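Side-chain contacts in Lpg0393 helical bundle domain-containing protein (Legionella pneumophila subsp. pneumophila str. Philadelphia 1, PDB 4R0G), which probably acts as a guanine-nucleotide exchange factor for the small GTPases Rab5, Rab21 and Rab22 through a VPS9-like helical domain: residues 15-20 against 65-70; 47-52 against 121-126; 95-100 against 140-145; 105-110 against 127-132. All coordinates share one frame; numbering follows the deposited sequence.

Contact 1: 15-20 against 65-70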
# COMPACT_ATOMS: atom_id res chain seq x y z
N GLY A 15 -20.27 -6.28 -10.37
CA GLY A 15 -19.02 -5.54 -10.36
C GLY A 15 -18.90 -4.57 -9.19
O GLY A 15 -17.97 -3.76 -9.17
N LYS A 16 -19.78 -4.67 -8.21
CA LYS A 16 -19.70 -3.70 -7.12
C LYS A 16 -18.78 -4.30 -6.05
O LYS A 16 -19.22 -4.96 -5.08
CB LYS A 16 -21.11 -3.44 -6.58
N TYR A 17 -17.50 -3.97 -6.15
CA TYR A 17 -16.54 -4.80 -5.46
C TYR A 17 -16.34 -4.44 -3.99
O TYR A 17 -16.33 -5.34 -3.14
CB TYR A 17 -15.22 -4.83 -6.22
CG TYR A 17 -15.25 -5.52 -7.57
CD1 TYR A 17 -15.63 -6.84 -7.71
CD2 TYR A 17 -14.84 -4.85 -8.70
CE1 TYR A 17 -15.62 -7.47 -8.96
CE2 TYR A 17 -14.83 -5.46 -9.95
CZ TYR A 17 -15.22 -6.77 -10.07
OH TYR A 17 -15.19 -7.35 -11.32
N LEU A 18 -16.19 -3.15 -3.70
CA LEU A 18 -16.04 -2.68 -2.31
C LEU A 18 -17.17 -3.20 -1.48
O LEU A 18 -16.97 -3.58 -0.32
CB LEU A 18 -15.98 -1.16 -2.22
CG LEU A 18 -14.58 -0.75 -2.60
CD1 LEU A 18 -14.47 0.73 -2.84
CD2 LEU A 18 -13.69 -1.25 -1.48
N LEU A 19 -18.36 -3.22 -2.08
CA LEU A 19 -19.51 -3.80 -1.42
C LEU A 19 -19.36 -5.32 -1.29
O LEU A 19 -19.60 -5.88 -0.23
CB LEU A 19 -20.81 -3.41 -2.15
CG LEU A 19 -22.06 -4.08 -1.59
CD1 LEU A 19 -22.20 -3.73 -0.09
CD2 LEU A 19 -23.31 -3.72 -2.43
N PHE A 20 -18.94 -5.98 -2.37
CA PHE A 20 -18.80 -7.44 -2.30
C PHE A 20 -17.87 -7.88 -1.18
O PHE A 20 -18.16 -8.86 -0.49
CB PHE A 20 -18.31 -7.99 -3.61
CG PHE A 20 -17.66 -9.34 -3.49
CD1 PHE A 20 -18.43 -10.47 -3.24
CD2 PHE A 20 -16.29 -9.50 -3.66
CE1 PHE A 20 -17.86 -11.73 -3.12
CE2 PHE A 20 -15.71 -10.77 -3.55
CZ PHE A 20 -16.52 -11.88 -3.29
N ALA A 65 -11.59 -12.84 -10.39
CA ALA A 65 -10.24 -12.72 -10.93
C ALA A 65 -9.93 -11.25 -11.18
O ALA A 65 -8.83 -10.76 -10.85
CB ALA A 65 -10.07 -13.53 -12.18
N ILE A 66 -10.91 -10.54 -11.75
CA ILE A 66 -10.73 -9.11 -11.98
C ILE A 66 -10.35 -8.44 -10.66
O ILE A 66 -9.29 -7.78 -10.57
CB ILE A 66 -11.99 -8.45 -12.55
CG1 ILE A 66 -12.46 -9.17 -13.81
CG2 ILE A 66 -11.72 -7.03 -12.89
CD1 ILE A 66 -13.93 -8.98 -14.09
N LEU A 67 -11.17 -8.66 -9.63
CA LEU A 67 -10.93 -8.07 -8.32
C LEU A 67 -9.49 -8.31 -7.86
O LEU A 67 -8.79 -7.39 -7.47
CB LEU A 67 -11.92 -8.64 -7.30
CG LEU A 67 -12.40 -7.74 -6.15
CD1 LEU A 67 -12.72 -8.56 -4.90
CD2 LEU A 67 -11.43 -6.64 -5.79
N TYR A 68 -9.04 -9.55 -7.95
CA TYR A 68 -7.68 -9.91 -7.55
C TYR A 68 -6.63 -9.18 -8.35
O TYR A 68 -5.67 -8.62 -7.80
CB TYR A 68 -7.46 -11.40 -7.76
CG TYR A 68 -6.50 -11.96 -6.77
CD1 TYR A 68 -6.95 -12.47 -5.57
CD2 TYR A 68 -5.12 -11.96 -7.01
CE1 TYR A 68 -6.07 -12.99 -4.63
CE2 TYR A 68 -4.22 -12.47 -6.08
CZ TYR A 68 -4.71 -12.99 -4.90
OH TYR A 68 -3.86 -13.51 -3.96
N ALA A 69 -6.77 -9.21 -9.67
CA ALA A 69 -5.84 -8.52 -10.56
C ALA A 69 -5.68 -7.08 -10.07
O ALA A 69 -4.58 -6.53 -10.07
CB ALA A 69 -6.37 -8.53 -11.98
N VAL A 70 -6.78 -6.49 -9.64
CA VAL A 70 -6.75 -5.15 -9.07
C VAL A 70 -5.93 -5.14 -7.78
O VAL A 70 -5.12 -4.27 -7.56
CB VAL A 70 -8.15 -4.61 -8.79
CG1 VAL A 70 -8.03 -3.26 -8.13
CG2 VAL A 70 -9.00 -4.55 -10.09
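Y17 lies with its ring beside L67 and its hydroxyl on I66, so that one aromatic side chain spans two successive residues of helix 58-71. Over one face of the ring is CB of L67, displaced toward the rim, and CG of the same leucine comes within 3.7 Å of Y17 CD1. The two side chains run past one another in opposite senses. At the far end, Y17 OH lies against I66 from its CB branch point to CD1, 3.5 Å from I66 CD1; the tyrosine and isoleucine cross at about a right angle. Three residues further along, F20 meets the CD1 branch of L67: CD1 of the leucine comes to the ring edge, near its plane, 3.9 Å from F20 CD2. With CG of F20 turned beside its carbonyl carbon (chi1 158°) and CG of Y17 beside its backbone N (chi1 -66°), both rings reach this one leucine, Y17 through its face and F20 through its edge.

Behind the ring, G15 O sits over the face of Y17 opposite L67. G15, with phi 98°, is the C-prime residue of a Schellman motif that ends helix 5-14, and K16 follows at the N-cap position of helix 17-20. The contact is buried in the VPS9-like region: helix 80-101 supplies L86 against L67 and I89 against F20, while helix 155-183 brings A161 to Y17 and V158 to I66.

Contact 2: 47-52 against 121-126; sequences LIFEWL and QLMTMN
F49 makes an apolar, partly buried contact with L122 and M123, joining helix 40-53 to helix 116-126 toward the periphery of the chain, about 22 Å from its centre. No hydrogen bond passes between the two helices here; the phenylalanine alone on one side meets two consecutive residues on the other. M123 brings only its terminal methyl, CE, which comes to 3.4 Å from F49 CB and also lies near CG and CD1, at the base of the ring. Its side chain sets out across the interface rather than into it, and the bend at chi2 (-73°) and again at chi3 swings the methyl round toward F49. L122 meets the outer part of the ring, with its CD1 methyl 3.8 Å from F49 CE1. Both residues approach the phenylalanine at roughly a right angle, and both methyls stand obliquely to its ring.

F49 has CG anti to its backbone N (chi1 176°), which carries the ring out from helix 40-53 to the neighbouring helix. Within the all-helical VPS9-like region this joins helix 40-53, whose L47 packs on I89 and A92 of helix 80-101, to helix 116-126. Y108, from the intervening loop, touches both L52 and M123, and Y31 lies against F49. On the other side of helix 116-126, Q121 O is held twice from the same face of its carbonyl plane: M125 N makes the regular helical bond, and T124 OG1 donates to it over 2.9 Å.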
# COMPACT_ATOMS: atom_id res chain seq x y z
N LEU A 47 -17.81 -19.25 4.61
CA LEU A 47 -17.70 -18.78 3.23
C LEU A 47 -17.85 -19.91 2.20
O LEU A 47 -18.50 -19.71 1.19
CB LEU A 47 -16.37 -18.11 2.99
CG LEU A 47 -16.33 -16.60 2.97
CD1 LEU A 47 -16.46 -16.08 4.36
CD2 LEU A 47 -14.99 -16.17 2.40
N ILE A 48 -17.24 -21.07 2.42
CA ILE A 48 -17.37 -22.15 1.43
C ILE A 48 -18.82 -22.66 1.38
O ILE A 48 -19.42 -22.79 0.31
CB ILE A 48 -16.46 -23.35 1.71
CG1 ILE A 48 -15.00 -22.98 1.42
CG2 ILE A 48 -16.87 -24.53 0.82
CD1 ILE A 48 -14.05 -23.80 2.21
N PHE A 49 -19.37 -22.94 2.55
CA PHE A 49 -20.74 -23.37 2.65
C PHE A 49 -21.61 -22.37 1.95
O PHE A 49 -22.36 -22.69 1.02
CB PHE A 49 -21.15 -23.41 4.11
CG PHE A 49 -22.57 -23.76 4.30
CD1 PHE A 49 -23.03 -25.04 4.02
CD2 PHE A 49 -23.47 -22.81 4.76
CE1 PHE A 49 -24.35 -25.38 4.19
CE2 PHE A 49 -24.81 -23.14 4.94
CZ PHE A 49 -25.24 -24.43 4.66
N GLU A 50 -21.49 -21.12 2.37
CA GLU A 50 -22.38 -20.09 1.89
C GLU A 50 -22.31 -19.86 0.36
O GLU A 50 -23.31 -19.70 -0.33
CB GLU A 50 -22.11 -18.82 2.67
CG GLU A 50 -23.32 -17.98 2.80
CD GLU A 50 -24.35 -18.53 3.75
OE1 GLU A 50 -23.99 -18.88 4.89
OE2 GLU A 50 -25.53 -18.60 3.36
N TRP A 51 -21.12 -19.89 -0.18
CA TRP A 51 -20.96 -19.60 -1.57
C TRP A 51 -21.50 -20.77 -2.40
O TRP A 51 -21.94 -20.59 -3.53
CB TRP A 51 -19.47 -19.37 -1.82
CG TRP A 51 -19.15 -18.59 -3.01
CD1 TRP A 51 -19.98 -18.28 -4.05
CD2 TRP A 51 -17.87 -18.01 -3.32
NE1 TRP A 51 -19.30 -17.53 -4.98
CE2 TRP A 51 -18.01 -17.35 -4.56
CE3 TRP A 51 -16.62 -18.00 -2.67
CZ2 TRP A 51 -16.93 -16.68 -5.17
CZ3 TRP A 51 -15.55 -17.33 -3.28
CH2 TRP A 51 -15.72 -16.68 -4.52
N LEU A 52 -21.43 -21.97 -1.84
CA LEU A 52 -21.89 -23.16 -2.55
C LEU A 52 -23.42 -23.25 -2.59
O LEU A 52 -24.00 -23.78 -3.54
CB LEU A 52 -21.26 -24.43 -1.95
CG LEU A 52 -19.78 -24.67 -2.27
CD1 LEU A 52 -19.25 -25.96 -1.66
CD2 LEU A 52 -19.53 -24.67 -3.77
N GLN A 121 -20.06 -28.68 11.69
CA GLN A 121 -20.26 -30.12 11.75
C GLN A 121 -20.50 -30.73 10.38
O GLN A 121 -19.96 -31.80 10.09
CB GLN A 121 -21.35 -30.51 12.74
CG GLN A 121 -20.77 -31.10 14.01
CD GLN A 121 -21.78 -31.84 14.84
OE1 GLN A 121 -22.16 -32.98 14.51
NE2 GLN A 121 -22.24 -31.21 15.92
N LEU A 122 -21.29 -30.05 9.54
CA LEU A 122 -21.52 -30.49 8.17
C LEU A 122 -20.18 -30.57 7.49
O LEU A 122 -19.91 -31.49 6.70
CB LEU A 122 -22.40 -29.48 7.42
CG LEU A 122 -23.35 -30.02 6.33
CD1 LEU A 122 -23.82 -28.95 5.33
CD2 LEU A 122 -22.81 -31.25 5.60
N MET A 123 -19.33 -29.60 7.80
CA MET A 123 -18.08 -29.48 7.08
C MET A 123 -17.22 -30.67 7.41
O MET A 123 -16.63 -31.29 6.53
CB MET A 123 -17.37 -28.16 7.42
CG MET A 123 -18.13 -26.90 6.94
SD MET A 123 -18.05 -26.64 5.16
CE MET A 123 -19.78 -26.43 4.84
N THR A 124 -17.19 -31.04 8.69
CA THR A 124 -16.39 -32.20 9.12
C THR A 124 -16.96 -33.53 8.65
O THR A 124 -16.21 -34.47 8.46
CB THR A 124 -16.17 -32.22 10.65
OG1 THR A 124 -17.42 -32.31 11.32
CG2 THR A 124 -15.44 -30.95 11.09
N MET A 125 -18.27 -33.62 8.48
CA MET A 125 -18.89 -34.84 7.98
C MET A 125 -18.47 -35.10 6.55
O MET A 125 -18.20 -36.24 6.14
CB MET A 125 -20.43 -34.73 8.01
CG MET A 125 -21.08 -34.54 9.38
SD MET A 125 -20.99 -35.97 10.48
CE MET A 125 -19.54 -35.57 11.44
N ASN A 126 -18.43 -34.02 5.78
CA ASN A 126 -18.13 -34.09 4.36
C ASN A 126 -16.64 -34.24 4.10
O ASN A 126 -16.22 -34.63 3.01
CB ASN A 126 -18.70 -32.87 3.66
CG ASN A 126 -20.22 -32.91 3.56
OD1 ASN A 126 -20.84 -33.93 3.86
ND2 ASN A 126 -20.82 -31.80 3.12

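Contact 3: 95-100 against 140-145; sequences PCMVYL and GQEQDK
M97 and E142 face each other where helix 80-101 crosses helix 132-151 steeply in the all-helical VPS9-like region. The local axes approach to 8.9 Å and their N-to-C directions differ by 107°, which confines the contact to a small patch centred on this pair. The packed part is buried. CB of M97 rests on the aliphatic start of the glutamate, 3.6 Å from E142 CB, and the methionine then reaches over E142 with CE near both OE1 and the backbone O of that residue. The extended chi2 of M97 (179°) gives it that span, while the turn at chi3 brings the methyl across. E142 folds back by contrast: its bend at chi2 (-67°) lays the CG-CD part alongside the backbone of M97 and V98, with CG 3.9 Å from V98 CG2. Around V98, helix 132-151 also provides F138 and L139.

The looser side is formed by K145, partly exposed, whose aliphatic chain only skirts the methionine, with K145 CE 4.3 Å from M97 CE. Its amino group nevertheless matters to the buried partner, because it pairs with the carboxylate from the next turn of the same helix and would be expected to stabilise the glutamate's negative charge. T101 OG1 lies within hydrogen-bonding reach of both E142 OE2 and M97 O, probably sharing its one proton between them. In the salt bridge, K145 NZ lies 3.0 Å from E142 OE1 and uses the syn lone pair of that oxygen.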
# COMPACT_ATOMS: atom_id res chain seq x y z
N PRO A 95 -11.20 -24.31 -2.34
CA PRO A 95 -12.06 -25.47 -2.04
C PRO A 95 -13.31 -25.54 -2.91
O PRO A 95 -13.61 -26.61 -3.46
CB PRO A 95 -12.49 -25.22 -0.60
CG PRO A 95 -11.40 -24.42 -0.02
CD PRO A 95 -10.84 -23.56 -1.12
N CYS A 96 -14.04 -24.42 -3.04
CA CYS A 96 -15.21 -24.39 -3.91
C CYS A 96 -14.86 -24.84 -5.35
O CYS A 96 -15.59 -25.61 -5.95
CB CYS A 96 -15.90 -23.00 -3.92
SG CYS A 96 -16.52 -22.42 -2.32
N MET A 97 -13.74 -24.37 -5.88
CA MET A 97 -13.32 -24.79 -7.22
C MET A 97 -13.10 -26.30 -7.27
O MET A 97 -13.47 -26.97 -8.23
CB MET A 97 -12.06 -24.06 -7.67
CG MET A 97 -12.29 -22.58 -7.91
SD MET A 97 -10.82 -21.66 -8.43
CE MET A 97 -10.66 -22.20 -10.13
N VAL A 98 -12.54 -26.83 -6.19
CA VAL A 98 -12.31 -28.26 -6.08
C VAL A 98 -13.63 -29.00 -6.01
O VAL A 98 -13.85 -29.98 -6.73
CB VAL A 98 -11.46 -28.56 -4.85
CG1 VAL A 98 -11.34 -30.09 -4.63
CG2 VAL A 98 -10.12 -27.88 -5.01
N TYR A 99 -14.51 -28.53 -5.14
CA TYR A 99 -15.82 -29.16 -4.98
C TYR A 99 -16.64 -29.08 -6.27
O TYR A 99 -17.36 -30.00 -6.59
CB TYR A 99 -16.57 -28.53 -3.83
CG TYR A 99 -15.91 -28.85 -2.52
CD1 TYR A 99 -15.15 -29.99 -2.38
CD2 TYR A 99 -16.06 -28.01 -1.41
CE1 TYR A 99 -14.56 -30.31 -1.18
CE2 TYR A 99 -15.46 -28.32 -0.20
CZ TYR A 99 -14.71 -29.48 -0.09
OH TYR A 99 -14.09 -29.82 1.09
N LEU A 100 -16.50 -27.98 -7.01
CA LEU A 100 -17.27 -27.79 -8.24
C LEU A 100 -16.79 -28.75 -9.30
O LEU A 100 -17.58 -29.48 -9.89
CB LEU A 100 -17.10 -26.36 -8.75
CG LEU A 100 -18.26 -25.68 -9.51
CD1 LEU A 100 -17.73 -24.48 -10.26
CD2 LEU A 100 -19.00 -26.61 -10.46
N GLY A 140 -4.33 -27.33 -5.85
CA GLY A 140 -3.29 -26.63 -6.57
C GLY A 140 -3.63 -26.49 -8.03
O GLY A 140 -3.28 -25.51 -8.67
N GLN A 141 -4.32 -27.47 -8.56
CA GLN A 141 -4.75 -27.44 -9.94
C GLN A 141 -5.72 -26.31 -10.14
O GLN A 141 -5.67 -25.64 -11.17
CB GLN A 141 -5.45 -28.75 -10.30
CG GLN A 141 -4.53 -29.89 -10.36
CD GLN A 141 -5.21 -31.16 -10.74
OE1 GLN A 141 -6.42 -31.36 -10.48
NE2 GLN A 141 -4.44 -32.07 -11.36
N GLU A 142 -6.62 -26.13 -9.19
CA GLU A 142 -7.56 -25.04 -9.28
C GLU A 142 -6.84 -23.69 -9.09
O GLU A 142 -7.11 -22.72 -9.79
CB GLU A 142 -8.70 -25.24 -8.30
CG GLU A 142 -9.53 -26.48 -8.59
CD GLU A 142 -10.33 -26.38 -9.92
OE1 GLU A 142 -10.52 -25.25 -10.43
OE2 GLU A 142 -10.79 -27.44 -10.45
N GLN A 143 -5.89 -23.63 -8.17
CA GLN A 143 -5.11 -22.41 -7.99
C GLN A 143 -4.37 -22.03 -9.25
O GLN A 143 -4.21 -20.85 -9.55
CB GLN A 143 -4.10 -22.58 -6.88
CG GLN A 143 -4.67 -22.38 -5.51
CD GLN A 143 -3.66 -22.74 -4.44
OE1 GLN A 143 -2.46 -22.95 -4.74
NE2 GLN A 143 -4.13 -22.82 -3.19
N ASP A 144 -3.86 -23.03 -9.95
CA ASP A 144 -3.18 -22.77 -11.20
C ASP A 144 -4.18 -22.17 -12.17
O ASP A 144 -3.97 -21.07 -12.67
CB ASP A 144 -2.54 -24.04 -11.76
CG ASP A 144 -1.23 -24.40 -11.05
OD1 ASP A 144 -0.58 -23.48 -10.51
OD2 ASP A 144 -0.85 -25.59 -11.05
N LYS A 145 -5.29 -22.88 -12.37
CA LYS A 145 -6.40 -22.51 -13.29
C LYS A 145 -6.86 -21.07 -13.03
O LYS A 145 -7.25 -20.35 -13.96
CB LYS A 145 -7.58 -23.49 -13.13
CG LYS A 145 -8.53 -23.64 -14.32
CD LYS A 145 -9.54 -24.82 -14.07
CE LYS A 145 -11.01 -24.36 -13.83
NZ LYS A 145 -11.95 -25.32 -13.10

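Contact 4: 105-110 against 127-132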
# COMPACT_ATOMS: atom_id res chain seq x y z
N GLN A 105 -20.30 -30.75 -4.43
CA GLN A 105 -21.08 -29.65 -3.88
C GLN A 105 -22.42 -30.09 -3.27
O GLN A 105 -22.86 -29.52 -2.28
CB GLN A 105 -21.25 -28.49 -4.87
CG GLN A 105 -22.00 -28.85 -6.14
CD GLN A 105 -21.16 -29.69 -7.09
OE1 GLN A 105 -21.68 -30.35 -8.01
NE2 GLN A 105 -19.84 -29.66 -6.88
N GLU A 106 -23.02 -31.13 -3.82
CA GLU A 106 -24.29 -31.63 -3.31
C GLU A 106 -24.26 -31.84 -1.82
O GLU A 106 -25.19 -31.48 -1.11
CB GLU A 106 -24.71 -32.93 -4.01
CG GLU A 106 -25.29 -32.70 -5.39
CD GLU A 106 -24.45 -31.72 -6.18
OE1 GLU A 106 -23.21 -31.95 -6.29
OE2 GLU A 106 -25.01 -30.69 -6.65
N HIS A 107 -23.17 -32.40 -1.32
CA HIS A 107 -23.13 -32.75 0.09
C HIS A 107 -23.07 -31.48 0.90
O HIS A 107 -23.23 -31.52 2.12
CB HIS A 107 -21.92 -33.63 0.43
CG HIS A 107 -21.71 -34.78 -0.51
ND1 HIS A 107 -21.09 -34.64 -1.73
CD2 HIS A 107 -22.03 -36.09 -0.39
CE1 HIS A 107 -21.04 -35.82 -2.33
NE2 HIS A 107 -21.60 -36.71 -1.54
N TYR A 108 -22.79 -30.36 0.23
CA TYR A 108 -22.77 -29.07 0.92
C TYR A 108 -24.08 -28.28 0.81
O TYR A 108 -24.31 -27.35 1.60
CB TYR A 108 -21.53 -28.25 0.47
CG TYR A 108 -20.21 -28.94 0.81
CD1 TYR A 108 -19.57 -28.70 2.03
CD2 TYR A 108 -19.62 -29.85 -0.09
CE1 TYR A 108 -18.37 -29.33 2.34
CE2 TYR A 108 -18.44 -30.49 0.22
CZ TYR A 108 -17.81 -30.23 1.44
OH TYR A 108 -16.62 -30.87 1.75
N ILE A 109 -24.96 -28.69 -0.10
CA ILE A 109 -26.17 -27.93 -0.41
C ILE A 109 -27.43 -28.36 0.33
O ILE A 109 -27.87 -29.51 0.19
CB ILE A 109 -26.48 -27.91 -1.92
CG1 ILE A 109 -25.46 -27.04 -2.65
CG2 ILE A 109 -27.85 -27.33 -2.16
CD1 ILE A 109 -25.49 -27.20 -4.17
N THR A 110 -27.99 -27.45 1.13
CA THR A 110 -29.25 -27.64 1.85
C THR A 110 -30.01 -26.31 2.03
O THR A 110 -29.39 -25.25 2.22
CB THR A 110 -29.05 -28.13 3.29
OG1 THR A 110 -28.86 -27.00 4.14
CG2 THR A 110 -27.85 -29.07 3.40
N ASN A 127 -15.83 -33.98 5.12
CA ASN A 127 -14.38 -34.12 5.01
C ASN A 127 -13.99 -35.55 4.63
O ASN A 127 -12.88 -35.80 4.20
CB ASN A 127 -13.71 -33.70 6.32
CG ASN A 127 -12.22 -33.48 6.17
OD1 ASN A 127 -11.41 -34.28 6.65
ND2 ASN A 127 -11.84 -32.37 5.55
N ALA A 128 -14.92 -36.48 4.80
CA ALA A 128 -14.62 -37.87 4.54
C ALA A 128 -14.97 -38.30 3.10
O ALA A 128 -14.90 -39.48 2.74
CB ALA A 128 -15.27 -38.78 5.60
N TYR A 129 -15.37 -37.36 2.27
CA TYR A 129 -15.65 -37.67 0.88
C TYR A 129 -14.49 -37.32 -0.08
O TYR A 129 -14.58 -37.56 -1.28
CB TYR A 129 -16.96 -37.01 0.44
CG TYR A 129 -18.18 -37.36 1.32
CD1 TYR A 129 -18.36 -38.64 1.84
CD2 TYR A 129 -19.15 -36.40 1.61
CE1 TYR A 129 -19.46 -38.95 2.65
CE2 TYR A 129 -20.25 -36.70 2.41
CZ TYR A 129 -20.40 -37.98 2.93
OH TYR A 129 -21.49 -38.27 3.72
N LEU A 130 -13.42 -36.72 0.44
CA LEU A 130 -12.19 -36.47 -0.33
C LEU A 130 -10.94 -36.75 0.49
O LEU A 130 -10.71 -36.09 1.50
CB LEU A 130 -12.11 -35.01 -0.81
CG LEU A 130 -11.83 -34.73 -2.29
CD1 LEU A 130 -11.29 -33.34 -2.49
CD2 LEU A 130 -10.91 -35.77 -2.95
N GLU A 131 -10.11 -37.68 0.06
CA GLU A 131 -8.87 -37.92 0.80
C GLU A 131 -7.93 -36.71 0.69
O GLU A 131 -7.83 -36.11 -0.38
CB GLU A 131 -8.19 -39.26 0.41
CG GLU A 131 -8.21 -39.69 -1.06
CD GLU A 131 -9.58 -40.25 -1.53
OE1 GLU A 131 -9.87 -41.47 -1.30
OE2 GLU A 131 -10.36 -39.48 -2.14
N LYS A 132 -7.27 -36.36 1.80
CA LYS A 132 -6.43 -35.15 1.94
C LYS A 132 -5.45 -34.93 0.81
O LYS A 132 -5.31 -33.81 0.33
CB LYS A 132 -5.65 -35.17 3.25
CG LYS A 132 -4.88 -33.89 3.55
CD LYS A 132 -4.01 -34.08 4.81
CE LYS A 132 -3.65 -32.76 5.51
NZ LYS A 132 -4.78 -32.19 6.28
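The backbone O of H107, the residue whose imidazole packs on Y129, accepts a hydrogen bond from ND2 of N126 and so fastens the loop after helix 80-101 to the end region of helix 116-126. The imidazole itself is tied back through ND1 to L104 O, a bond that should limit its rotation. Held in this way, the ring turns one face to the tyrosine: Y129 CD2 stands 3.5 Å above the imidazole plane, offset toward the rim, and H107 CD2 comes to 3.4 Å from Y129 CE2. The ring planes are inclined at 41° with centroids 4.6 Å apart, an oblique aromatic pair that is neither a parallel stack nor edge-to-face. One side of the tyrosine, CD2 and CE2, does the touching.

This is a surface contact between two loops of the VPS9-like region, on either side of helix 116-126 in the chain. Beneath it the loops reach the interior by their next residues. Y108 stacks on Y99 of helix 80-101, and L130 packs against F135 and F138 of helix 132-151. Just beyond L130, E131 occupies the N-cap position of that helix and forms a salt bridge through OE2 with NH1 of R134.

From the N terminus, contact 1 closes the first loop, bringing 65-70 back to 15-20. Contact 2 opens inside that loop, at 47-52, and closes at 121-126, so the two cross. Contact 3 opens at 95-100, after contact 1 has closed, and crosses contact 2 before ending at 140-145. Contact 4 is nested within contact 3 and also crosses contact 2. The last three form a continuous cluster: I48 and L52 of contact 2 pack on P95, C96 and Y99 of contact 3, and V98 meets L130 of contact 4. Contact 1 touches none of the others, its centre about 19 Å from that of contact 3, the nearest, and ties the short helix 17-20 to helix 58-71.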